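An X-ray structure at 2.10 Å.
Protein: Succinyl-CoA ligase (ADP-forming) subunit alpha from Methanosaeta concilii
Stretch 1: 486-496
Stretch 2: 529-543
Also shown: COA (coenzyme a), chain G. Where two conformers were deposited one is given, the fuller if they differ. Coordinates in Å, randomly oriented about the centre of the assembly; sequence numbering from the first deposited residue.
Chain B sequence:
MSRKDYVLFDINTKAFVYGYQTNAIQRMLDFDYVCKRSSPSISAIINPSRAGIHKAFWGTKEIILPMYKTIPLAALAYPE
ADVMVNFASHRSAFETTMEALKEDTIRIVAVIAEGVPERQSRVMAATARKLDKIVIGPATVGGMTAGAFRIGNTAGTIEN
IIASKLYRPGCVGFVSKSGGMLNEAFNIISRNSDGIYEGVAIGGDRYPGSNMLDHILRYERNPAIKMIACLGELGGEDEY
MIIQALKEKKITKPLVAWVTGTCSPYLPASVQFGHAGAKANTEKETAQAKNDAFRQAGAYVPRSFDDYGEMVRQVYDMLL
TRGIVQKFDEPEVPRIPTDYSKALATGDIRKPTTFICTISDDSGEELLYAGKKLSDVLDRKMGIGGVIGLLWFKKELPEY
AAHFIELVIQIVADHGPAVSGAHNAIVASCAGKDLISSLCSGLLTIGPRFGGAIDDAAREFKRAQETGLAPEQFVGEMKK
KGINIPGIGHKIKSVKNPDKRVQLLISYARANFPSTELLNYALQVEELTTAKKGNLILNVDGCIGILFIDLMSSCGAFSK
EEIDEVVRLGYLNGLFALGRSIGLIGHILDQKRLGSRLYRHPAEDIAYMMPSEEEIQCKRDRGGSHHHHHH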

# COMPACT_ATOMS: atom_id res chain seq x y z
N PRO B 486 -26.09 -10.99 0.05
CA PRO B 486 -25.30 -9.76 -0.01
C PRO B 486 -26.15 -8.61 -0.56
O PRO B 486 -26.97 -8.83 -1.46
CB PRO B 486 -24.13 -10.14 -0.91
CG PRO B 486 -24.65 -11.23 -1.78
CD PRO B 486 -25.64 -11.98 -0.94
N GLY B 487 -26.03 -7.44 0.05
CA GLY B 487 -26.81 -6.26 -0.32
C GLY B 487 -28.13 -6.15 0.41
O GLY B 487 -28.88 -5.19 0.21
N ILE B 488 -28.41 -7.12 1.30
CA ILE B 488 -29.63 -7.17 2.11
C ILE B 488 -29.26 -7.04 3.57
O ILE B 488 -28.39 -7.77 4.03
CB ILE B 488 -30.48 -8.48 1.83
CG1 ILE B 488 -31.18 -8.45 0.46
CG2 ILE B 488 -31.52 -8.79 2.98
CD1 ILE B 488 -32.45 -7.43 0.30
N GLY B 489 -29.96 -6.13 4.28
CA GLY B 489 -29.80 -5.94 5.71
C GLY B 489 -29.14 -4.66 6.16
O GLY B 489 -28.19 -4.18 5.53
N HIS B 490 -29.61 -4.12 7.28
CA HIS B 490 -29.12 -2.90 7.91
C HIS B 490 -29.29 -3.02 9.43
O HIS B 490 -30.25 -3.64 9.90
CB HIS B 490 -29.93 -1.70 7.40
CG HIS B 490 -29.25 -0.38 7.59
ND1 HIS B 490 -29.22 0.25 8.84
CD2 HIS B 490 -28.60 0.39 6.69
CE1 HIS B 490 -28.54 1.37 8.65
NE2 HIS B 490 -28.17 1.51 7.37
N LYS B 491 -28.38 -2.40 10.20
CA LYS B 491 -28.44 -2.41 11.67
C LYS B 491 -29.58 -1.54 12.26
O LYS B 491 -30.23 -2.00 13.21
CB LYS B 491 -27.10 -1.99 12.27
CG LYS B 491 -25.93 -2.89 11.90
CD LYS B 491 -24.61 -2.12 12.05
CE LYS B 491 -23.45 -2.71 11.30
NZ LYS B 491 -23.58 -2.49 9.84
N ILE B 492 -29.85 -0.33 11.71
CA ILE B 492 -30.91 0.56 12.25
C ILE B 492 -32.07 0.83 11.29
O ILE B 492 -33.23 0.85 11.72
CB ILE B 492 -30.36 1.91 12.83
CG1 ILE B 492 -29.33 2.60 11.89
CG2 ILE B 492 -29.80 1.71 14.24
CD1 ILE B 492 -29.64 4.07 11.60
N LYS B 493 -31.76 1.06 10.01
CA LYS B 493 -32.76 1.36 8.99
C LYS B 493 -33.65 0.16 8.67
O LYS B 493 -33.23 -1.00 8.80
CB LYS B 493 -32.10 1.96 7.73
CG LYS B 493 -31.39 3.29 8.01
CD LYS B 493 -32.33 4.35 8.57
CE LYS B 493 -31.66 5.66 8.79
NZ LYS B 493 -32.53 6.55 9.59
N SER B 494 -34.91 0.45 8.30
CA SER B 494 -35.95 -0.54 8.07
C SER B 494 -36.93 -0.05 7.03
O SER B 494 -36.68 0.98 6.41
CB SER B 494 -36.67 -0.82 9.38
OG SER B 494 -37.42 0.32 9.79
N VAL B 495 -38.07 -0.76 6.86
CA VAL B 495 -39.10 -0.33 5.91
C VAL B 495 -39.75 1.00 6.32
O VAL B 495 -39.97 1.86 5.46
CB VAL B 495 -40.17 -1.40 5.58
CG1 VAL B 495 -39.62 -2.42 4.60
CG2 VAL B 495 -40.71 -2.08 6.83
N LYS B 496 -40.04 1.18 7.62
CA LYS B 496 -40.66 2.38 8.18
C LYS B 496 -39.65 3.53 8.29
O LYS B 496 -40.05 4.68 8.16
CB LYS B 496 -41.34 2.06 9.53
CG LYS B 496 -42.57 1.14 9.42
CD LYS B 496 -43.08 0.64 10.80
CE LYS B 496 -42.51 -0.70 11.24
NZ LYS B 496 -42.07 -0.71 12.67
N THR B 529 -37.64 -10.62 2.24
CA THR B 529 -36.73 -10.51 3.37
C THR B 529 -37.32 -9.60 4.45
O THR B 529 -37.26 -9.97 5.63
CB THR B 529 -35.29 -10.15 2.95
OG1 THR B 529 -35.26 -8.87 2.32
CG2 THR B 529 -34.65 -11.20 2.07
N THR B 530 -37.96 -8.47 4.06
CA THR B 530 -38.59 -7.56 5.04
C THR B 530 -39.82 -8.20 5.72
O THR B 530 -40.18 -7.80 6.82
CB THR B 530 -38.86 -6.16 4.46
OG1 THR B 530 -39.74 -6.24 3.34
CG2 THR B 530 -37.58 -5.42 4.07
N ALA B 531 -40.43 -9.24 5.09
CA ALA B 531 -41.55 -10.02 5.67
C ALA B 531 -41.05 -10.90 6.85
O ALA B 531 -41.87 -11.42 7.62
CB ALA B 531 -42.18 -10.89 4.60
N LYS B 532 -39.71 -11.06 7.00
CA LYS B 532 -39.10 -11.82 8.09
C LYS B 532 -38.69 -10.87 9.22
O LYS B 532 -39.04 -11.10 10.38
CB LYS B 532 -37.88 -12.63 7.60
CG LYS B 532 -38.17 -13.60 6.45
CD LYS B 532 -36.98 -14.55 6.24
CE LYS B 532 -37.25 -15.57 5.17
NZ LYS B 532 -36.17 -16.59 5.12
N LYS B 533 -37.92 -9.83 8.88
CA LYS B 533 -37.41 -8.80 9.77
C LYS B 533 -37.38 -7.51 8.94
O LYS B 533 -36.81 -7.50 7.84
CB LYS B 533 -35.98 -9.13 10.18
CG LYS B 533 -35.81 -10.08 11.33
CD LYS B 533 -34.30 -10.24 11.56
CE LYS B 533 -33.81 -9.55 12.77
NZ LYS B 533 -32.47 -10.05 13.12
N GLY B 534 -37.96 -6.46 9.50
CA GLY B 534 -38.08 -5.15 8.87
C GLY B 534 -36.80 -4.46 8.46
O GLY B 534 -36.83 -3.64 7.55
N ASN B 535 -35.68 -4.79 9.11
CA ASN B 535 -34.34 -4.26 8.84
C ASN B 535 -33.64 -5.03 7.71
O ASN B 535 -32.45 -4.80 7.46
CB ASN B 535 -33.46 -4.34 10.10
CG ASN B 535 -33.03 -5.74 10.47
OD1 ASN B 535 -33.84 -6.56 10.89
ND2 ASN B 535 -31.77 -6.07 10.28
N LEU B 536 -34.36 -5.99 7.05
CA LEU B 536 -33.74 -6.75 5.95
C LEU B 536 -34.02 -6.04 4.63
O LEU B 536 -34.60 -6.60 3.70
CB LEU B 536 -34.17 -8.24 5.95
CG LEU B 536 -33.70 -9.09 7.13
CD1 LEU B 536 -34.11 -10.52 6.96
CD2 LEU B 536 -32.22 -8.96 7.36
N ILE B 537 -33.65 -4.76 4.61
CA ILE B 537 -33.89 -3.88 3.47
C ILE B 537 -32.75 -4.02 2.51
O ILE B 537 -31.70 -4.56 2.86
CB ILE B 537 -34.16 -2.38 3.89
CG1 ILE B 537 -33.01 -1.79 4.75
CG2 ILE B 537 -35.50 -2.24 4.61
CD1 ILE B 537 -32.71 -0.27 4.52
N LEU B 538 -32.95 -3.53 1.30
CA LEU B 538 -31.91 -3.49 0.29
C LEU B 538 -31.00 -2.35 0.76
O LEU B 538 -31.46 -1.22 0.92
CB LEU B 538 -32.58 -3.17 -1.06
CG LEU B 538 -31.81 -3.47 -2.33
CD1 LEU B 538 -31.36 -4.96 -2.41
CD2 LEU B 538 -32.65 -3.07 -3.53
N ASN B 539 -29.77 -2.69 1.15
CA ASN B 539 -28.81 -1.71 1.65
C ASN B 539 -28.09 -0.97 0.47
O ASN B 539 -28.37 -1.26 -0.70
CB ASN B 539 -27.84 -2.37 2.65
CG ASN B 539 -26.88 -3.38 2.08
OD1 ASN B 539 -26.33 -3.22 0.99
ND2 ASN B 539 -26.58 -4.42 2.83
N VAL B 540 -27.20 -0.01 0.79
CA VAL B 540 -26.47 0.83 -0.18
C VAL B 540 -25.62 -0.01 -1.12
O VAL B 540 -25.65 0.24 -2.33
CB VAL B 540 -25.64 1.99 0.48
CG1 VAL B 540 -25.14 2.98 -0.56
CG2 VAL B 540 -26.50 2.75 1.47
N ASP B 541 -24.86 -0.99 -0.58
CA ASP B 541 -24.00 -1.87 -1.36
C ASP B 541 -24.79 -2.71 -2.36
O ASP B 541 -24.36 -2.82 -3.50
CB ASP B 541 -23.10 -2.74 -0.47
CG ASP B 541 -21.99 -1.94 0.21
OD1 ASP B 541 -22.17 -0.71 0.38
OD2 ASP B 541 -20.96 -2.54 0.58
N GLY B 542 -25.94 -3.22 -1.94
CA GLY B 542 -26.83 -3.99 -2.80
C GLY B 542 -27.36 -3.15 -3.93
O GLY B 542 -27.31 -3.56 -5.09
N CYS B 543 -27.82 -1.95 -3.57
CA CYS B 543 -28.37 -0.96 -4.47
C CYS B 543 -27.38 -0.59 -5.60
O CYS B 543 -27.79 -0.54 -6.75
CB CYS B 543 -28.79 0.27 -3.68
SG CYS B 543 -29.95 1.33 -4.54
N1A COA G . -30.32 -12.02 3.89
C2A COA G . -31.33 -12.89 3.90
N3A COA G . -32.03 -13.35 4.94
C4A COA G . -31.54 -12.87 6.10
C5A COA G . -30.50 -11.97 6.25
C6A COA G . -29.89 -11.51 5.07
N6A COA G . -28.94 -10.57 5.05
N7A COA G . -30.21 -11.77 7.59
C8A COA G . -31.08 -12.53 8.21
N9A COA G . -31.91 -13.23 7.37
C1B COA G . -32.95 -14.19 7.75
C2B COA G . -32.50 -15.36 8.61
O2B COA G . -31.91 -16.39 7.81
C3B COA G . -33.83 -15.79 9.22
O3B COA G . -34.62 -16.58 8.30
P3B COA G . -35.71 -17.65 8.76
O7A COA G . -36.64 -16.95 9.69
O8A COA G . -36.35 -18.13 7.51
O9A COA G . -34.92 -18.80 9.41
C4B COA G . -34.62 -14.48 9.34
O4B COA G . -33.95 -13.52 8.50
C5B COA G . -34.76 -13.94 10.74
O5B COA G . -33.48 -14.03 11.38
P1A COA G . -33.33 -14.52 12.93
O1A COA G . -32.01 -14.21 13.54
O2A COA G . -33.74 -15.98 13.11
O3A COA G . -34.48 -13.57 13.50
P2A COA G . -35.06 -13.04 14.88
O4A COA G . -34.36 -11.80 15.27
O5A COA G . -36.52 -12.76 14.61
O6A COA G . -34.86 -14.21 15.98
CBP COA G . -36.33 -15.21 17.65
CCP COA G . -35.85 -15.24 16.20
CDP COA G . -37.35 -16.34 17.84
CEP COA G . -35.17 -15.40 18.64
CAP COA G . -37.00 -13.83 17.92
OAP COA G . -37.89 -13.48 16.87
C9P COA G . -37.71 -13.66 19.26
O9P COA G . -37.06 -13.40 20.27
N8P COA G . -39.05 -13.80 19.26
C7P COA G . -39.85 -13.76 20.47
C6P COA G . -40.51 -15.08 20.74
C5P COA G . -41.43 -15.03 21.94
O5P COA G . -41.99 -13.99 22.26
N4P COA G . -41.56 -16.16 22.63
C3P COA G . -42.32 -16.25 23.87
C2P COA G . -41.53 -15.77 25.08
S1P COA G . -42.56 -16.16 26.52
O HOH W 1 -24.87 -6.85 2.51

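Contact between stretch 486-496 and stretch 529-543 of the alpha subunit, followed along the first stretch. Pro486 stands clear of the partner, and the contact opens at Gly487, which packs backbone to backbone against the first turn of the helix beginning at Val540: Gly487 CA lies 3.4 Å from Gly542 CA. Neither position has space for a side chain. An ideally placed CB on Gly487 would fall 2.5 Å from Gly542 CA, and an ideally placed CB on Gly542 would fall 2.5 Å from Gly487 O; the backbone angles of Gly487 (89/1) by themselves also call for glycine. Its carbonyl accepts a hydrogen bond from the backbone of the helix N-cap residue, Asn539 N to Gly487 O at 2.8 Å, while a water takes protons from both Gly487 N and Asn539 ND2, at 2.8 and 3.0 Å.

Ile488 forms a single beta bridge with Leu538, the two CA atoms 4.7 Å apart. The hydrogen bonds of this bridge flank Ile488: the one into Gly487 O precedes it, and Gly489 N to Ile537 O follows, short at 2.7 Å and almost straight at 176°. Ile488 CA also makes a CA-H...O contact with Ile537 O at 3.4 Å. Although its CA-to-CB bond points away from the partner, the side chain finds apolar neighbours there, with Ile488 CD1 3.8 Å from Leu538 CD1 and Ile488 CG2 4.0 Å from Leu536 CB. On the ligand side, Ile488 O lies 3.0 Å from N6A of coenzyme A.

Gly489 is held through both its backbone N and its carbonyl O, the latter accepting from a side chain: Asn539 ND2 to Gly489 O, 3.2 Å. Asn539 thus does double duty, its amide nitrogen reaching across the contact while its OD1 caps the helix by accepting from Gly542 N at 3.0 Å. Gly489 CA approaches Asn535 O to 3.4 Å in another CA-H...O contact.

At His490 the partner is Asn535, within the type I turn from Lys533 to Leu536. The backbone bond His490 N to Asn535 O and the side-chain bond Asn535 ND2 to His490 O, both 2.9 Å, close a two-way clasp. The imidazole serves its own stretch, His490 ND1 accepting from Ile492 N at 3.0 Å, as the chain bends away and leaves Lys491 and Ile492 exposed and out of contact.

The chain returns at Lys493, whose carbonyl O sits 3.4 Å from Asn535 CA and whose CB is 4.0 Å from Ile537 CD1. Ser494 lies over the turn, with Ser494 CA 3.3 Å from Gly534 O. Val495 ends the contact with a weak hydrogen bond, Val495 N to Gly534 O at 3.2 Å, and with apolar packing: Val495 CG1 is 4.1 Å from Ile537 CG2 and 3.7 Å from Thr530 CG2. Ile537 therefore meets His490, Lys493 and Val495 through its side chain, whereas its carbonyl secures Gly489. Lys496 makes no contact with the partner.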